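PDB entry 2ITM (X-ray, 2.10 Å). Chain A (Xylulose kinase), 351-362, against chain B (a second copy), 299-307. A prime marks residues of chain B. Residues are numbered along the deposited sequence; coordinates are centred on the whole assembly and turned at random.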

# COMPACT_ATOMS: atom_id res chain seq x y z
N GLY A 351 -5.49 5.65 -4.88
CA GLY A 351 -6.06 6.98 -5.05
C GLY A 351 -6.44 7.67 -3.76
O GLY A 351 -7.42 8.37 -3.71
N LEU A 352 -5.68 7.45 -2.71
CA LEU A 352 -5.94 8.05 -1.42
C LEU A 352 -5.49 9.50 -1.35
O LEU A 352 -4.43 9.84 -1.81
CB LEU A 352 -5.26 7.26 -0.31
CG LEU A 352 -5.35 5.72 -0.30
CD1 LEU A 352 -4.11 5.13 0.26
CD2 LEU A 352 -6.56 5.24 0.46
N THR A 353 -6.33 10.35 -0.76
CA THR A 353 -6.06 11.77 -0.59
C THR A 353 -6.37 12.24 0.82
O THR A 353 -6.89 11.49 1.62
CB THR A 353 -6.90 12.59 -1.56
OG1 THR A 353 -8.28 12.52 -1.17
CG2 THR A 353 -6.89 11.99 -2.93
N HIS A 354 -6.06 13.50 1.09
CA HIS A 354 -6.38 14.15 2.35
C HIS A 354 -7.82 13.94 2.80
O HIS A 354 -8.13 14.08 3.99
CB HIS A 354 -6.07 15.64 2.26
CG HIS A 354 -7.01 16.40 1.38
ND1 HIS A 354 -6.96 16.34 0.00
CD2 HIS A 354 -8.04 17.23 1.67
CE1 HIS A 354 -7.90 17.10 -0.51
NE2 HIS A 354 -8.57 17.66 0.48
N GLN A 355 -8.68 13.60 1.86
CA GLN A 355 -10.12 13.60 2.08
C GLN A 355 -10.55 12.33 2.80
O GLN A 355 -11.69 12.21 3.22
CB GLN A 355 -10.83 13.68 0.74
CG GLN A 355 -10.76 15.02 0.07
CD GLN A 355 -11.97 15.28 -0.79
OE1 GLN A 355 -11.93 15.06 -2.00
NE2 GLN A 355 -13.04 15.74 -0.18
N HIS A 356 -9.64 11.37 2.89
CA HIS A 356 -10.00 10.00 3.19
C HIS A 356 -9.69 9.64 4.64
O HIS A 356 -8.58 9.81 5.10
CB HIS A 356 -9.30 9.03 2.24
CG HIS A 356 -9.65 9.21 0.80
ND1 HIS A 356 -10.95 9.35 0.37
CD2 HIS A 356 -8.87 9.27 -0.30
CE1 HIS A 356 -10.95 9.50 -0.94
NE2 HIS A 356 -9.71 9.45 -1.37
N GLY A 357 -10.69 9.13 5.33
CA GLY A 357 -10.49 8.39 6.57
C GLY A 357 -11.14 7.01 6.54
O GLY A 357 -11.52 6.54 5.49
N PRO A 358 -11.26 6.40 7.71
CA PRO A 358 -11.66 5.00 7.82
C PRO A 358 -13.04 4.71 7.26
O PRO A 358 -13.28 3.62 6.78
CB PRO A 358 -11.66 4.77 9.32
CG PRO A 358 -10.70 5.74 9.83
CD PRO A 358 -10.85 6.95 9.00
N ASN A 359 -13.93 5.68 7.32
CA ASN A 359 -15.25 5.57 6.73
C ASN A 359 -15.18 5.37 5.20
O ASN A 359 -15.82 4.50 4.64
CB ASN A 359 -16.07 6.82 7.03
CG ASN A 359 -16.30 7.05 8.51
OD1 ASN A 359 -16.30 6.12 9.30
ND2 ASN A 359 -16.52 8.29 8.88
N GLU A 360 -14.37 6.21 4.57
CA GLU A 360 -14.12 6.13 3.15
C GLU A 360 -13.47 4.80 2.80
O GLU A 360 -13.89 4.11 1.89
CB GLU A 360 -13.22 7.28 2.72
CG GLU A 360 -13.87 8.66 2.77
CD GLU A 360 -14.30 9.09 4.16
OE1 GLU A 360 -15.44 9.54 4.30
OE2 GLU A 360 -13.52 8.99 5.09
N LEU A 361 -12.43 4.46 3.56
CA LEU A 361 -11.71 3.22 3.36
C LEU A 361 -12.66 2.04 3.41
O LEU A 361 -12.58 1.14 2.60
CB LEU A 361 -10.62 3.08 4.41
CG LEU A 361 -9.25 3.44 3.88
CD1 LEU A 361 -9.34 4.57 2.91
CD2 LEU A 361 -8.25 3.74 4.99
N ALA A 362 -13.56 2.07 4.37
CA ALA A 362 -14.47 0.97 4.59
C ALA A 362 -15.46 0.85 3.45
O ALA A 362 -15.76 -0.23 3.00
CB ALA A 362 -15.19 1.14 5.90
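Chain B, residues 299-307: DWAAKLTGL

Residues 299-305 of chain B form the C-terminal part of a helix that lies across a strand, turn and helix of chain A. Its N-to-C direction makes an angle of 110° with strand 351-353, at a closest axial approach of 10.3 Å, and of 59° with helix 358-362, at 9.8 Å. The two backbones run in the same order along the contact: Trp300′ lies beside His354 (CA to CA 6.4 Å), Leu304′ beside Gly357 (CA to CA 4.4 Å) and Gly306′ beside Pro358 (CA to CA 5.9 Å). After the helix, Gly306′ takes a positive phi of 76° in a Schellman motif, with Gly306′ N bonded to Lys303′ O and Leu307′ N to Ala302′ O.

The polar link between the stretches is a single weak hydrogen bond, from Trp300′ NE1 to Thr353 O (2.9 Å, 133° at the hydrogen). The indole, with chi1 at t, directs its edge at the chain A backbone, and Leu352 O also lies near the ring plane, 3.4 Å from Trp300′ CH2. Thr353 O additionally accepts His356 N at 3.0 Å within the type I turn from Thr353 to His356, so the tryptophan meets a carbonyl already engaged in the turn.

Apolar packing joins Leu352, Trp300′, Leu304′ and Leu361, with the CB of His356 also close to Leu304′. Leu352 CB lies 3.9 Å from Trp300′ CZ2 and 4.0 Å from Leu304′ CD2, bridging two residues one helical turn apart. Leu304′, with chi1 at t and chi2 at p, brings its CD1 to 3.5 Å from His356 CB and 4.2 Å from Leu361 CD2.

Side chain also meets backbone directly. Leu304′ CD1 comes within 2.9 Å of His356 O, a tight approach, while Leu361 CD2 lies 3.6 Å from Leu304′ O. At the helix end, Pro358 CD is 3.8 Å from Lys303′ O and Pro358 CG is 3.8 Å from Gly306′ CA.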

# COMPACT_ATOMS: atom_id res chain seq x y z
N ASP B 299 1.17 13.21 9.48
CA ASP B 299 -0.12 13.78 9.84
C ASP B 299 -1.27 13.16 9.05
O ASP B 299 -2.27 12.74 9.61
CB ASP B 299 -0.11 15.29 9.63
CG ASP B 299 0.61 16.04 10.74
OD1 ASP B 299 0.62 17.28 10.71
OD2 ASP B 299 1.22 15.48 11.67
N TRP B 300 -1.13 13.11 7.74
CA TRP B 300 -2.19 12.61 6.90
C TRP B 300 -2.41 11.12 7.13
O TRP B 300 -3.53 10.66 7.25
CB TRP B 300 -1.87 12.87 5.44
CG TRP B 300 -2.82 12.23 4.50
CD1 TRP B 300 -4.18 12.23 4.59
CD2 TRP B 300 -2.49 11.51 3.32
NE1 TRP B 300 -4.71 11.54 3.52
CE2 TRP B 300 -3.69 11.10 2.73
CE3 TRP B 300 -1.29 11.19 2.70
CZ2 TRP B 300 -3.72 10.37 1.56
CZ3 TRP B 300 -1.33 10.47 1.54
CH2 TRP B 300 -2.53 10.07 0.98
N ALA B 301 -1.31 10.40 7.17
CA ALA B 301 -1.34 8.98 7.41
C ALA B 301 -2.05 8.66 8.71
O ALA B 301 -2.78 7.69 8.82
CB ALA B 301 0.06 8.42 7.43
N ALA B 302 -1.86 9.53 9.70
CA ALA B 302 -2.50 9.35 10.99
C ALA B 302 -4.01 9.36 10.86
O ALA B 302 -4.70 8.48 11.35
CB ALA B 302 -2.04 10.42 11.98
N LYS B 303 -4.52 10.38 10.18
CA LYS B 303 -5.94 10.49 9.93
C LYS B 303 -6.47 9.34 9.05
O LYS B 303 -7.48 8.73 9.36
CB LYS B 303 -6.24 11.84 9.28
CG LYS B 303 -6.63 12.93 10.26
CD LYS B 303 -5.98 12.74 11.63
CE LYS B 303 -7.03 12.68 12.75
NZ LYS B 303 -8.39 13.12 12.35
N LEU B 304 -5.77 9.08 7.95
CA LEU B 304 -6.10 7.99 7.06
C LEU B 304 -6.29 6.68 7.79
O LEU B 304 -7.26 5.99 7.57
CB LEU B 304 -5.02 7.82 6.00
CG LEU B 304 -5.44 7.15 4.70
CD1 LEU B 304 -6.79 7.64 4.30
CD2 LEU B 304 -4.44 7.45 3.62
N THR B 305 -5.34 6.34 8.67
CA THR B 305 -5.41 5.11 9.42
C THR B 305 -6.43 5.15 10.55
O THR B 305 -6.75 4.13 11.14
CB THR B 305 -4.05 4.75 10.00
OG1 THR B 305 -3.44 5.91 10.55
CG2 THR B 305 -3.09 4.34 8.89
N GLY B 306 -6.93 6.34 10.85
CA GLY B 306 -7.76 6.55 12.02
C GLY B 306 -7.01 6.58 13.34
O GLY B 306 -7.60 6.40 14.39
N LEU B 307 -5.71 6.81 13.29
CA LEU B 307 -4.91 6.87 14.50
C LEU B 307 -4.67 8.29 14.96
O LEU B 307 -3.84 8.54 15.82
CB LEU B 307 -3.59 6.13 14.32
CG LEU B 307 -3.66 4.61 14.24
CD1 LEU B 307 -2.62 4.07 13.31
CD2 LEU B 307 -3.52 3.99 15.60